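Local coordinates for protein putative hydrolase YdeN (Bacillus subtilis, PDB 1UXO) that probably acts as a serine hydrolase of the alpha/beta-hydrolase fold, with a natural substrate that is not established, at residues 9-14 with 39-44; 19-24 with 68-73; 45-50 with 108-113; 78-83 with 117-122. The protein carries 2 engineered substitutions. One frame throughout, in Å; residues are numbered along the deposited sequence.

Interaction 1: residues 9-14 with 39-44; sequences IIHGYR and LNMPNP
The backbone N-H of Leu39 gives the shortest polar bond across this contact, reaching Ile9 O at 2.8 Å, nearly straight. It joins strand 6-10 to the chain at Leu39. Beyond it the two segments part, and the ring of His11 bridges them. His11 NE2 accepts the backbone N-H of Met41 at 3.0 Å, with the donor tilted 33° from the ring plane. His11 ND1 donates to Gly12 O at 2.7 Å, close to the ring plane and on a lone pair. His11 CE1 lies 3.8 Å from Met41 CB. An alanine at His11 would probably leave the Met41 N-H without its acceptor and Gly12 O without the ND1 donor, and open a gap between the segments. Farther on, Arg14 N donates to Pro44 O at 3.0 Å, and Tyr13 CD1 rests near the same oxygen. With ND1 donating and NE2 accepting, His11 is likely to be neutral, its proton on ND1, and both ring nitrogens serve the loop backbone.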
loop_
_atom_site.group_PDB
_atom_site.type_symbol
_atom_site.label_atom_id
_atom_site.label_comp_id
_atom_site.label_asym_id
_atom_site.label_seq_id
_atom_site.Cartn_x
_atom_site.Cartn_y
_atom_site.Cartn_z
ATOM N N ILE A 9 3.093 6.045 -4.375
ATOM C CA ILE A 9 3.595 4.692 -4.137
ATOM C C ILE A 9 4.426 4.711 -2.862
ATOM O O ILE A 9 5.367 5.528 -2.735
ATOM C CB ILE A 9 4.405 4.211 -5.333
ATOM C CG1 ILE A 9 3.569 4.183 -6.590
ATOM C CG2 ILE A 9 5.069 2.788 -5.078
ATOM C CD1 ILE A 9 4.448 4.205 -7.866
ATOM N N ILE A 10 4.091 3.827 -1.924
ATOM C CA ILE A 10 4.711 3.832 -0.583
ATOM C C ILE A 10 5.309 2.457 -0.252
ATOM O O ILE A 10 4.621 1.423 -0.240
ATOM C CB ILE A 10 3.672 4.237 0.518
ATOM C CG1 ILE A 10 2.973 5.536 0.189
ATOM C CG2 ILE A 10 4.375 4.302 1.905
ATOM C CD1 ILE A 10 1.705 5.448 -0.581
ATOM N N HIS A 11 6.593 2.467 0.076
ATOM C CA HIS A 11 7.379 1.265 0.316
ATOM C C HIS A 11 7.272 0.770 1.753
ATOM O O HIS A 11 6.589 1.343 2.567
ATOM C CB HIS A 11 8.861 1.540 -0.023
ATOM C CG HIS A 11 9.505 2.523 0.911
ATOM N ND1 HIS A 11 9.806 2.222 2.221
ATOM C CD2 HIS A 11 9.878 3.817 0.721
ATOM C CE1 HIS A 11 10.343 3.294 2.804
ATOM N NE2 HIS A 11 10.418 4.268 1.907
ATOM N N GLY A 12 7.963 -0.325 2.045
ATOM C CA GLY A 12 7.938 -0.966 3.357
ATOM C C GLY A 12 9.259 -0.826 4.096
ATOM O O GLY A 12 10.090 0.061 3.818
ATOM N N TYR A 13 9.433 -1.721 5.060
ATOM C CA TYR A 13 10.668 -1.867 5.859
ATOM C C TYR A 13 11.909 -2.145 4.990
ATOM O O TYR A 13 11.891 -2.972 4.049
ATOM C CB TYR A 13 10.427 -2.992 6.851
ATOM C CG TYR A 13 11.621 -3.420 7.649
ATOM C CD1 TYR A 13 12.331 -2.517 8.413
ATOM C CD2 TYR A 13 12.018 -4.761 7.665
ATOM C CE1 TYR A 13 13.469 -2.934 9.165
ATOM C CE2 TYR A 13 13.149 -5.176 8.418
ATOM C CZ TYR A 13 13.838 -4.248 9.168
ATOM O OH TYR A 13 14.971 -4.631 9.881
ATOM N N ARG A 14 12.972 -1.415 5.279
ATOM C CA ARG A 14 14.253 -1.606 4.662
ATOM C C ARG A 14 14.163 -1.446 3.189
ATOM O O ARG A 14 14.670 -2.308 2.449
ATOM C CB ARG A 14 14.758 -3.041 4.876
ATOM C CG ARG A 14 15.503 -3.285 6.131
ATOM C CD ARG A 14 16.618 -4.301 5.931
ATOM N NE ARG A 14 16.184 -5.404 5.069
ATOM C CZ ARG A 14 16.780 -6.593 5.018
ATOM N NH1 ARG A 14 17.849 -6.878 5.793
ATOM N NH2 ARG A 14 16.289 -7.509 4.203
ATOM N N LEU A 39 7.019 7.732 -2.761
ATOM C CA LEU A 39 7.314 8.470 -1.545
ATOM C C LEU A 39 8.295 7.696 -0.704
ATOM O O LEU A 39 8.017 6.524 -0.346
ATOM C CB LEU A 39 6.043 8.653 -0.732
ATOM C CG LEU A 39 4.965 9.459 -1.410
ATOM C CD1 LEU A 39 3.828 9.721 -0.423
ATOM C CD2 LEU A 39 5.491 10.753 -1.960
ATOM N N ASN A 40 9.319 8.358 -0.217
ATOM C CA ASN A 40 10.224 7.756 0.730
ATOM C C ASN A 40 9.777 8.059 2.142
ATOM O O ASN A 40 9.330 9.182 2.443
ATOM C CB ASN A 40 11.634 8.269 0.523
ATOM C CG ASN A 40 12.265 7.727 -0.714
ATOM O OD1 ASN A 40 12.478 6.509 -0.797
ATOM N ND2 ASN A 40 12.572 8.597 -1.691
HETATM N N MSE A 41 9.903 7.061 3.012
HETATM C CA MSE A 41 9.620 7.229 4.432
HETATM C C MSE A 41 10.917 7.403 5.237
HETATM O O MSE A 41 11.969 6.884 4.850
HETATM C CB MSE A 41 8.839 6.028 4.948
HETATM C CG MSE A 41 7.517 5.833 4.246
HETATM SE SE MSE A 41 6.128 7.157 4.763
HETATM C CE MSE A 41 6.007 8.174 2.996
ATOM N N PRO A 42 10.856 8.098 6.368
ATOM C CA PRO A 42 12.065 8.270 7.195
ATOM C C PRO A 42 12.523 6.991 7.883
ATOM O O PRO A 42 11.745 6.185 8.321
ATOM C CB PRO A 42 11.665 9.343 8.206
ATOM C CG PRO A 42 10.225 9.391 8.191
ATOM C CD PRO A 42 9.699 8.802 6.915
ATOM N N ASN A 43 13.838 6.881 8.004
ATOM C CA ASN A 43 14.489 5.838 8.761
ATOM C C ASN A 43 13.953 4.449 8.426
ATOM O O ASN A 43 13.420 3.787 9.282
ATOM C CB ASN A 43 14.314 6.175 10.222
ATOM C CG ASN A 43 15.259 7.333 10.676
ATOM O OD1 ASN A 43 16.383 7.450 10.204
ATOM N ND2 ASN A 43 14.711 8.274 11.452
ATOM N N PRO A 44 14.064 4.012 7.169
ATOM C CA PRO A 44 13.470 2.737 6.753
ATOM C C PRO A 44 14.097 1.524 7.482
ATOM O O PRO A 44 13.463 0.476 7.573
ATOM C CB PRO A 44 13.701 2.725 5.234
ATOM C CG PRO A 44 14.894 3.584 5.040
ATOM C CD PRO A 44 14.725 4.694 6.051
#

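Interaction 2: residues 19-24 with 68-73; sequences NHWFPW and YLVAHS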
loop_
_atom_site.group_PDB
_atom_site.type_symbol
_atom_site.label_atom_id
_atom_site.label_comp_id
_atom_site.label_asym_id
_atom_site.label_seq_id
_atom_site.Cartn_x
_atom_site.Cartn_y
_atom_site.Cartn_z
ATOM N N ASN A 19 13.889 0.724 -4.911
ATOM C CA ASN A 19 13.835 -0.732 -4.764
ATOM C C ASN A 19 12.609 -1.373 -5.451
ATOM O O ASN A 19 11.603 -0.706 -5.779
ATOM C CB ASN A 19 13.794 -1.132 -3.286
ATOM C CG ASN A 19 15.145 -0.868 -2.553
ATOM O OD1 ASN A 19 15.199 -0.130 -1.528
ATOM N ND2 ASN A 19 16.226 -1.484 -3.048
ATOM N N HIS A 20 12.716 -2.675 -5.649
ATOM C CA HIS A 20 11.584 -3.526 -6.037
ATOM C C HIS A 20 10.966 -3.049 -7.365
ATOM O O HIS A 20 11.709 -2.693 -8.318
ATOM C CB HIS A 20 10.604 -3.678 -4.820
ATOM C CG HIS A 20 11.326 -3.997 -3.544
ATOM N ND1 HIS A 20 12.409 -4.832 -3.519
ATOM C CD2 HIS A 20 11.148 -3.573 -2.273
ATOM C CE1 HIS A 20 12.897 -4.887 -2.290
ATOM N NE2 HIS A 20 12.131 -4.143 -1.514
ATOM N N TRP A 21 9.655 -2.988 -7.398
ATOM C CA TRP A 21 8.867 -2.706 -8.611
ATOM C C TRP A 21 8.392 -1.238 -8.711
ATOM O O TRP A 21 7.628 -0.898 -9.626
ATOM C CB TRP A 21 7.688 -3.689 -8.711
ATOM C CG TRP A 21 7.062 -4.001 -7.423
ATOM C CD1 TRP A 21 7.431 -5.003 -6.556
ATOM C CD2 TRP A 21 5.998 -3.290 -6.779
ATOM N NE1 TRP A 21 6.666 -4.953 -5.430
ATOM C CE2 TRP A 21 5.781 -3.915 -5.534
ATOM C CE3 TRP A 21 5.210 -2.178 -7.121
ATOM C CZ2 TRP A 21 4.814 -3.476 -4.629
ATOM C CZ3 TRP A 21 4.228 -1.748 -6.213
ATOM C CH2 TRP A 21 4.055 -2.410 -4.975
ATOM N N PHE A 22 8.835 -0.369 -7.794
ATOM C CA PHE A 22 8.288 0.992 -7.731
ATOM C C PHE A 22 8.706 1.832 -8.959
ATOM O O PHE A 22 7.872 2.500 -9.563
ATOM C CB PHE A 22 8.598 1.740 -6.358
ATOM C CG PHE A 22 8.514 0.848 -5.121
ATOM C CD1 PHE A 22 7.389 0.007 -4.908
ATOM C CD2 PHE A 22 9.549 0.786 -4.182
ATOM C CE1 PHE A 22 7.320 -0.813 -3.777
ATOM C CE2 PHE A 22 9.448 -0.023 -3.064
ATOM C CZ PHE A 22 8.347 -0.840 -2.879
ATOM N N PRO A 23 9.983 1.832 -9.318
ATOM C CA PRO A 23 10.395 2.561 -10.520
ATOM C C PRO A 23 9.676 2.023 -11.724
ATOM O O PRO A 23 9.158 2.860 -12.471
ATOM C CB PRO A 23 11.915 2.330 -10.618
ATOM C CG PRO A 23 12.296 1.934 -9.246
ATOM C CD PRO A 23 11.141 1.263 -8.571
ATOM N N TRP A 24 9.577 0.699 -11.871
ATOM C CA TRP A 24 8.825 0.158 -13.030
ATOM C C TRP A 24 7.377 0.704 -13.072
ATOM O O TRP A 24 6.860 1.101 -14.134
ATOM C CB TRP A 24 8.814 -1.337 -13.027
ATOM C CG TRP A 24 8.083 -1.937 -14.234
ATOM C CD1 TRP A 24 8.634 -2.257 -15.423
ATOM C CD2 TRP A 24 6.711 -2.271 -14.324
ATOM N NE1 TRP A 24 7.686 -2.780 -16.255
ATOM C CE2 TRP A 24 6.483 -2.761 -15.610
ATOM C CE3 TRP A 24 5.627 -2.184 -13.442
ATOM C CZ2 TRP A 24 5.222 -3.196 -16.036
ATOM C CZ3 TRP A 24 4.356 -2.620 -13.878
ATOM C CH2 TRP A 24 4.179 -3.091 -15.157
ATOM N N TYR A 68 -4.757 8.002 -5.824
ATOM C CA TYR A 68 -4.669 6.571 -5.564
ATOM C C TYR A 68 -3.400 6.249 -4.826
ATOM O O TYR A 68 -2.331 6.801 -5.130
ATOM C CB TYR A 68 -4.673 5.773 -6.864
ATOM C CG TYR A 68 -5.926 5.974 -7.671
ATOM C CD1 TYR A 68 -6.964 5.045 -7.649
ATOM C CD2 TYR A 68 -6.086 7.106 -8.439
ATOM C CE1 TYR A 68 -8.138 5.272 -8.370
ATOM C CE2 TYR A 68 -7.262 7.336 -9.151
ATOM C CZ TYR A 68 -8.269 6.416 -9.110
ATOM O OH TYR A 68 -9.403 6.650 -9.832
ATOM N N LEU A 69 -3.500 5.391 -3.833
ATOM C CA LEU A 69 -2.354 5.017 -3.027
ATOM C C LEU A 69 -2.044 3.527 -3.225
ATOM O O LEU A 69 -2.910 2.663 -3.009
ATOM C CB LEU A 69 -2.630 5.292 -1.529
ATOM C CG LEU A 69 -3.249 6.641 -1.122
ATOM C CD1 LEU A 69 -3.572 6.712 0.374
ATOM C CD2 LEU A 69 -2.246 7.758 -1.522
ATOM N N VAL A 70 -0.813 3.238 -3.595
ATOM C CA VAL A 70 -0.315 1.888 -3.766
ATOM C C VAL A 70 0.776 1.715 -2.721
ATOM O O VAL A 70 1.748 2.456 -2.710
ATOM C CB VAL A 70 0.270 1.680 -5.170
ATOM C CG1 VAL A 70 0.926 0.263 -5.316
ATOM C CG2 VAL A 70 -0.813 1.929 -6.206
ATOM N N ALA A 71 0.634 0.724 -1.877
ATOM C CA ALA A 71 1.591 0.510 -0.793
ATOM C C ALA A 71 2.085 -0.912 -0.791
ATOM O O ALA A 71 1.359 -1.815 -1.240
ATOM C CB ALA A 71 0.915 0.837 0.529
ATOM N N HIS A 72 3.313 -1.096 -0.264
ATOM C CA HIS A 72 3.903 -2.383 -0.128
ATOM C C HIS A 72 4.277 -2.668 1.326
ATOM O O HIS A 72 4.878 -1.825 2.020
ATOM C CB HIS A 72 5.154 -2.518 -1.017
ATOM C CG HIS A 72 5.778 -3.898 -0.982
ATOM N ND1 HIS A 72 7.135 -4.083 -0.806
ATOM C CD2 HIS A 72 5.249 -5.142 -1.155
ATOM C CE1 HIS A 72 7.406 -5.383 -0.832
ATOM N NE2 HIS A 72 6.289 -6.047 -1.052
ATOM N N SER A 73 3.819 -3.820 1.783
ATOM C CA SER A 73 4.186 -4.386 3.074
ATOM C C SER A 73 3.902 -3.393 4.223
ATOM O O SER A 73 2.728 -2.967 4.395
ATOM C CB SER A 73 5.632 -4.917 2.978
ATOM O OG SER A 73 5.908 -5.798 4.069
#
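His72 projects from strand 67-72 toward the start of helix 22-31, where the rings of Trp21 and Phe22 receive it. Its CB lies 3.8 Å from Trp21 CZ2 and 3.9 Å from Phe22 CE1, the latter at the edge of the phenyl ring. CG is anti to the backbone N (chi1 -176°) and also meets Trp21 CZ2. Farther out, CD2 stays beside Trp21 CZ2, while His72 ND1 comes to 4.0 Å from Phe22 CZ. Trp21 turns its edge to the His72 face in a T-shaped pair, the five-membered ring of Trp21 and the His72 ring lying at 74° with centroids 5.4 Å apart. His20 completes the aromatic cluster, its CD2 4.3 Å from His72 ND1. At the far rim of the indole, Trp21 CZ3 touches Val70 CG1 at 4.0 Å. The tip of His72 is held outside the two segments, where NE2 bonds to the backbone O of His166. No hydrogen bond joins the segments themselves. The imidazole is thus fixed by aromatic packing and one polar bond, beside Ser73 and His166 of the predicted charge relay system.

Interaction 3: residues 45-50 with 108-113; sequences LQPRLE and LQMLDE
Glu113 reaches across to Arg48 and to the first turn of helix 49-57. Its CG sits between the backbone N and the carbonyl carbon (chi1 77°), and the chain is extended beyond CG, which carries the carboxylate over to the other segment. Arg48 is folded instead: its chain bends at chi2 and chi3, which folds CD and NE back beside Glu113. Arg48 CB also lies near Glu113 OE2. The guanidinium grips the carboxylate side-on. Arg48 NE donates to Glu113 OE2 at 3.0 Å, and Arg48 NH2 donates to the syn lone pair of Glu113 OE1, also at 3.0 Å. The two planes are 56° apart, so the pair is twisted rather than flat. Glu113 OE2 turns its anti lone pair to Leu49 N, at 2.8 Å. Water 2 adds another donor to OE2 and accepts from Glu50 N. Leu49 CD2 lies 3.6 Å from Glu113 O.

At the other end apolar side chains meet, with one water bridging two carbonyls. Leu111 CD2 meets Pro47 CG at 3.8 Å. Met110, a selenomethionine, bends at chi3 and brings CE to 3.7 Å from Leu45 O. Water 1 donates to Pro47 O and Met110 O. The contact joins the start of helix 49-57 to the short 3-10 segment in the loop after strand 92-98, near the predicted catalytic Ser73 of the alpha/beta-hydrolase fold.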
loop_
_atom_site.group_PDB
_atom_site.type_symbol
_atom_site.label_atom_id
_atom_site.label_comp_id
_atom_site.label_asym_id
_atom_site.label_seq_id
_atom_site.Cartn_x
_atom_site.Cartn_y
_atom_site.Cartn_z
ATOM N N LEU A 45 15.298 1.671 8.047
ATOM C CA LEU A 45 15.868 0.555 8.853
ATOM C C LEU A 45 15.358 0.441 10.297
ATOM O O LEU A 45 15.468 -0.633 10.909
ATOM C CB LEU A 45 17.384 0.614 8.870
ATOM C CG LEU A 45 18.122 0.556 7.535
ATOM C CD1 LEU A 45 19.628 0.702 7.841
ATOM C CD2 LEU A 45 17.869 -0.723 6.812
ATOM N N GLN A 46 14.830 1.532 10.843
ATOM C CA GLN A 46 14.197 1.552 12.166
ATOM C C GLN A 46 12.977 2.450 12.130
ATOM O O GLN A 46 12.928 3.565 12.713
ATOM C CB GLN A 46 15.135 2.084 13.243
ATOM C CG GLN A 46 16.346 1.252 13.465
ATOM C CD GLN A 46 17.307 1.860 14.487
ATOM O OE1 GLN A 46 17.156 1.656 15.700
ATOM N NE2 GLN A 46 18.309 2.599 13.987
ATOM N N PRO A 47 11.967 1.995 11.421
ATOM C CA PRO A 47 10.805 2.844 11.188
ATOM C C PRO A 47 9.918 3.035 12.417
ATOM O O PRO A 47 9.788 2.125 13.212
ATOM C CB PRO A 47 10.026 2.071 10.112
ATOM C CG PRO A 47 10.467 0.734 10.201
ATOM C CD PRO A 47 11.833 0.673 10.795
ATOM N N ARG A 48 9.318 4.214 12.508
ATOM C CA ARG A 48 8.467 4.640 13.623
ATOM C C ARG A 48 7.200 5.157 12.973
ATOM O O ARG A 48 7.267 5.964 12.079
ATOM C CB ARG A 48 9.124 5.782 14.429
ATOM C CG ARG A 48 10.468 5.388 15.069
ATOM C CD ARG A 48 10.426 4.055 15.840
ATOM N NE ARG A 48 9.395 4.032 16.881
ATOM C CZ ARG A 48 9.461 4.725 18.031
ATOM N NH1 ARG A 48 10.504 5.504 18.295
ATOM N NH2 ARG A 48 8.472 4.639 18.920
ATOM N N LEU A 49 6.071 4.628 13.420
ATOM C CA LEU A 49 4.763 4.984 12.866
ATOM C C LEU A 49 4.509 6.467 12.862
ATOM O O LEU A 49 4.022 7.009 11.851
ATOM C CB LEU A 49 3.632 4.270 13.634
ATOM C CG LEU A 49 2.164 4.582 13.271
ATOM C CD1 LEU A 49 1.900 4.197 11.820
ATOM C CD2 LEU A 49 1.185 3.863 14.183
ATOM N N GLU A 50 4.764 7.130 13.991
ATOM C CA GLU A 50 4.480 8.575 14.032
ATOM C C GLU A 50 5.246 9.373 12.979
ATOM O O GLU A 50 4.704 10.259 12.408
ATOM C CB GLU A 50 4.655 9.183 15.446
ATOM C CG GLU A 50 3.642 8.607 16.408
ATOM C CD GLU A 50 2.171 8.746 15.967
ATOM O OE1 GLU A 50 1.780 9.859 15.476
ATOM O OE2 GLU A 50 1.423 7.726 16.114
ATOM N N LEU A 108 8.881 -10.237 12.366
ATOM C CA LEU A 108 9.295 -8.819 12.445
ATOM C C LEU A 108 8.510 -8.085 13.553
ATOM O O LEU A 108 7.800 -7.104 13.329
ATOM C CB LEU A 108 9.053 -8.160 11.082
ATOM C CG LEU A 108 10.081 -8.510 9.993
ATOM C CD1 LEU A 108 9.670 -7.900 8.619
ATOM C CD2 LEU A 108 11.466 -7.988 10.352
ATOM N N GLN A 109 8.645 -8.569 14.776
ATOM C CA GLN A 109 7.940 -7.994 15.920
ATOM C C GLN A 109 8.422 -6.553 16.253
ATOM O O GLN A 109 7.666 -5.727 16.807
ATOM C CB GLN A 109 7.983 -8.997 17.122
ATOM C CG GLN A 109 7.065 -10.214 16.883
ATOM C CD GLN A 109 6.969 -11.222 18.047
ATOM O OE1 GLN A 109 7.663 -11.089 18.999
ATOM N NE2 GLN A 109 6.113 -12.226 17.929
HETATM N N MSE A 110 9.640 -6.211 15.822
HETATM C CA MSE A 110 10.168 -4.858 15.942
HETATM C C MSE A 110 9.292 -3.794 15.273
HETATM O O MSE A 110 9.445 -2.589 15.521
HETATM C CB MSE A 110 11.557 -4.791 15.270
HETATM C CG MSE A 110 11.621 -5.374 13.780
HETATM SE SE MSE A 110 13.339 -4.796 13.045
HETATM C CE MSE A 110 13.205 -2.708 12.976
ATOM N N LEU A 111 8.386 -4.233 14.407
ATOM C CA LEU A 111 7.484 -3.360 13.664
ATOM C C LEU A 111 6.075 -3.337 14.260
ATOM O O LEU A 111 5.150 -2.772 13.658
ATOM C CB LEU A 111 7.450 -3.814 12.189
ATOM C CG LEU A 111 8.753 -3.996 11.399
ATOM C CD1 LEU A 111 8.438 -4.390 9.924
ATOM C CD2 LEU A 111 9.578 -2.717 11.436
ATOM N N ASP A 112 5.894 -3.947 15.444
ATOM C CA ASP A 112 4.582 -4.064 16.044
ATOM C C ASP A 112 3.839 -2.781 16.259
ATOM O O ASP A 112 2.609 -2.796 16.255
ATOM C CB ASP A 112 4.628 -4.827 17.388
ATOM C CG ASP A 112 4.682 -6.326 17.225
ATOM O OD1 ASP A 112 4.563 -6.880 16.108
ATOM O OD2 ASP A 112 4.833 -7.088 18.243
ATOM N N GLU A 113 4.541 -1.656 16.391
ATOM C CA GLU A 113 3.848 -0.436 16.683
ATOM C C GLU A 113 2.970 0.008 15.516
ATOM O O GLU A 113 2.013 0.723 15.724
ATOM C CB GLU A 113 4.799 0.680 17.117
ATOM C CG GLU A 113 5.568 1.333 16.037
ATOM C CD GLU A 113 6.435 2.437 16.604
ATOM O OE1 GLU A 113 6.913 2.327 17.783
ATOM O OE2 GLU A 113 6.655 3.392 15.900
HETATM O O HOH W 1 11.157 -0.168 14.190
HETATM O O HOH W 2 5.794 5.954 16.475
#

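Interaction 4: residues 78-83 with 117-122; sequences AILRFL and GSFDHQ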
loop_
_atom_site.group_PDB
_atom_site.type_symbol
_atom_site.label_atom_id
_atom_site.label_comp_id
_atom_site.label_asym_id
_atom_site.label_seq_id
_atom_site.Cartn_x
_atom_site.Cartn_y
_atom_site.Cartn_z
ATOM N N ALA A 78 0.623 1.582 7.604
ATOM C CA ALA A 78 0.852 2.988 7.709
ATOM C C ALA A 78 -0.215 3.837 7.023
ATOM O O ALA A 78 -0.787 4.736 7.639
ATOM C CB ALA A 78 2.239 3.349 7.171
ATOM N N ILE A 79 -0.538 3.510 5.795
ATOM C CA ILE A 79 -1.555 4.315 5.109
ATOM C C ILE A 79 -2.955 4.019 5.721
ATOM O O ILE A 79 -3.799 4.890 5.720
ATOM C CB ILE A 79 -1.531 4.146 3.566
ATOM C CG1 ILE A 79 -1.797 2.755 3.119
ATOM C CG2 ILE A 79 -0.265 4.788 2.911
ATOM C CD1 ILE A 79 -2.177 2.773 1.519
ATOM N N LEU A 80 -3.182 2.818 6.275
ATOM C CA LEU A 80 -4.459 2.531 6.960
ATOM C C LEU A 80 -4.628 3.443 8.197
ATOM O O LEU A 80 -5.713 4.042 8.435
ATOM C CB LEU A 80 -4.596 1.036 7.362
ATOM C CG LEU A 80 -4.680 0.038 6.208
ATOM C CD1 LEU A 80 -4.677 -1.367 6.731
ATOM C CD2 LEU A 80 -5.853 0.310 5.315
ATOM N N ARG A 81 -3.569 3.571 8.981
ATOM C CA ARG A 81 -3.607 4.481 10.112
ATOM C C ARG A 81 -3.785 5.920 9.670
ATOM O O ARG A 81 -4.476 6.697 10.331
ATOM C CB ARG A 81 -2.390 4.341 10.959
ATOM C CG ARG A 81 -2.313 3.058 11.690
ATOM C CD ARG A 81 -3.385 3.010 12.826
ATOM N NE ARG A 81 -3.269 1.771 13.530
ATOM C CZ ARG A 81 -4.221 1.186 14.215
ATOM N NH1 ARG A 81 -5.426 1.750 14.369
ATOM N NH2 ARG A 81 -3.919 0.013 14.754
ATOM N N PHE A 82 -3.116 6.299 8.584
ATOM C CA PHE A 82 -3.261 7.634 8.005
ATOM C C PHE A 82 -4.692 7.928 7.630
ATOM O O PHE A 82 -5.237 9.004 7.966
ATOM C CB PHE A 82 -2.310 7.732 6.811
ATOM C CG PHE A 82 -2.241 9.048 6.187
ATOM C CD1 PHE A 82 -1.752 10.144 6.868
ATOM C CD2 PHE A 82 -2.641 9.196 4.844
ATOM C CE1 PHE A 82 -1.689 11.406 6.214
ATOM C CE2 PHE A 82 -2.549 10.447 4.188
ATOM C CZ PHE A 82 -2.078 11.539 4.897
ATOM N N LEU A 83 -5.344 7.007 6.926
ATOM C CA LEU A 83 -6.733 7.237 6.491
ATOM C C LEU A 83 -7.667 7.297 7.668
ATOM O O LEU A 83 -8.652 8.036 7.612
ATOM C CB LEU A 83 -7.206 6.125 5.576
ATOM C CG LEU A 83 -6.430 6.006 4.263
ATOM C CD1 LEU A 83 -6.943 4.756 3.608
ATOM C CD2 LEU A 83 -6.687 7.205 3.403
ATOM N N GLY A 117 -3.255 -2.367 18.001
ATOM C CA GLY A 117 -4.560 -1.790 18.175
ATOM C C GLY A 117 -5.447 -2.116 16.979
ATOM O O GLY A 117 -4.967 -2.277 15.872
ATOM N N SER A 118 -6.729 -2.242 17.222
ATOM C CA SER A 118 -7.705 -2.375 16.133
ATOM C C SER A 118 -7.781 -1.161 15.213
ATOM O O SER A 118 -7.453 -0.052 15.562
ATOM C CB SER A 118 -9.084 -2.665 16.678
ATOM O OG SER A 118 -9.045 -3.827 17.434
ATOM N N PHE A 119 -8.194 -1.419 13.994
ATOM C CA PHE A 119 -8.411 -0.395 12.988
ATOM C C PHE A 119 -9.949 -0.147 12.877
ATOM O O PHE A 119 -10.759 -1.060 13.016
ATOM C CB PHE A 119 -7.878 -0.909 11.618
ATOM C CG PHE A 119 -6.396 -0.997 11.539
ATOM C CD1 PHE A 119 -5.674 -0.007 10.856
ATOM C CD2 PHE A 119 -5.679 -2.004 12.202
ATOM C CE1 PHE A 119 -4.277 -0.018 10.802
ATOM C CE2 PHE A 119 -4.287 -2.018 12.170
ATOM C CZ PHE A 119 -3.568 -1.035 11.442
ATOM N N ASP A 120 -10.331 1.070 12.524
ATOM C CA ASP A 120 -11.708 1.421 12.249
ATOM C C ASP A 120 -11.963 1.083 10.756
ATOM O O ASP A 120 -11.682 1.839 9.840
ATOM C CB ASP A 120 -11.927 2.894 12.515
ATOM C CG ASP A 120 -13.354 3.361 12.249
ATOM O OD1 ASP A 120 -14.208 2.622 11.660
ATOM O OD2 ASP A 120 -13.710 4.540 12.556
ATOM N N HIS A 121 -12.501 -0.105 10.546
ATOM C CA HIS A 121 -12.712 -0.638 9.165
ATOM C C HIS A 121 -13.682 0.207 8.344
ATOM O O HIS A 121 -13.473 0.390 7.170
ATOM C CB HIS A 121 -13.110 -2.149 9.183
ATOM C CG HIS A 121 -12.089 -3.003 9.916
ATOM N ND1 HIS A 121 -12.414 -3.909 10.904
ATOM C CD2 HIS A 121 -10.747 -3.061 9.804
ATOM C CE1 HIS A 121 -11.319 -4.477 11.376
ATOM N NE2 HIS A 121 -10.295 -3.968 10.725
ATOM N N GLN A 122 -14.747 0.705 8.983
ATOM C CA GLN A 122 -15.745 1.474 8.277
ATOM C C GLN A 122 -15.152 2.787 7.727
ATOM O O GLN A 122 -15.419 3.188 6.621
ATOM C CB GLN A 122 -16.959 1.754 9.191
ATOM C CG GLN A 122 -18.054 2.549 8.491
ATOM C CD GLN A 122 -19.330 2.738 9.340
ATOM O OE1 GLN A 122 -19.493 2.127 10.414
ATOM N NE2 GLN A 122 -20.226 3.595 8.860
#
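The guanidinium of Arg81 lies flat on one face of the Phe119 ring, the planes 17° apart. Arg81 CZ stands 3.6 Å from the Phe119 ring centroid and nearly on its normal, a cation-pi contact. Arg81 NH2 is offset toward the rim, 3.3 Å from Phe119 CE2. At the edge of the guanidinium are two backbone carbonyls. Arg81 NH1 donates to Ser118 O at 3.0 Å and NH2 to Gly117 O at 2.8 Å. Both oxygens lie near the guanidinium plane, so stack and bonds together fix its rotation. The Arg81 chain bends at chi2 (-70°), which carries CD to 3.7 Å from Phe119 CE1. Leu80 CB packs at 3.6 Å from Phe119 CE1 too. Arg81 NH1 also forms a salt bridge with Glu84. An alanine at Arg81 would probably leave the carbonyls of Gly117 and Ser118 without these donors and uncover the stacked face of Phe119. In this alpha/beta-hydrolase fold the contact joins helix 75-84, which follows strand 67-72 and the predicted catalytic Ser73 just after it, to the loop leading into helix 121-127.

How the interactions relate
Interactions 1 and 2 meet in the central parallel sheet, with centres 10 Å apart. Ile10 N to Val70 O and Ile10 O to His72 N, each 2.8 Å, are probable hydrogen bonds between their strands. Phe22 CE2 packs 3.5 Å from His11 CB. Interaction 2 holds Ser73 of the predicted charge relay system. Interactions 1 and 3 lie near that site: the side chains of Tyr13 and Leu111 come to about 6 and 7 Å from that of Ser73. They touch where Tyr13 OH lies 3.6 Å from Met110 SE. Interaction 4 is farther off, the Leu80 side chain about 12 Å from that of Ser73. Its Ile79 CD1 packs 3.8 Å from Ala71 CB of interaction 2.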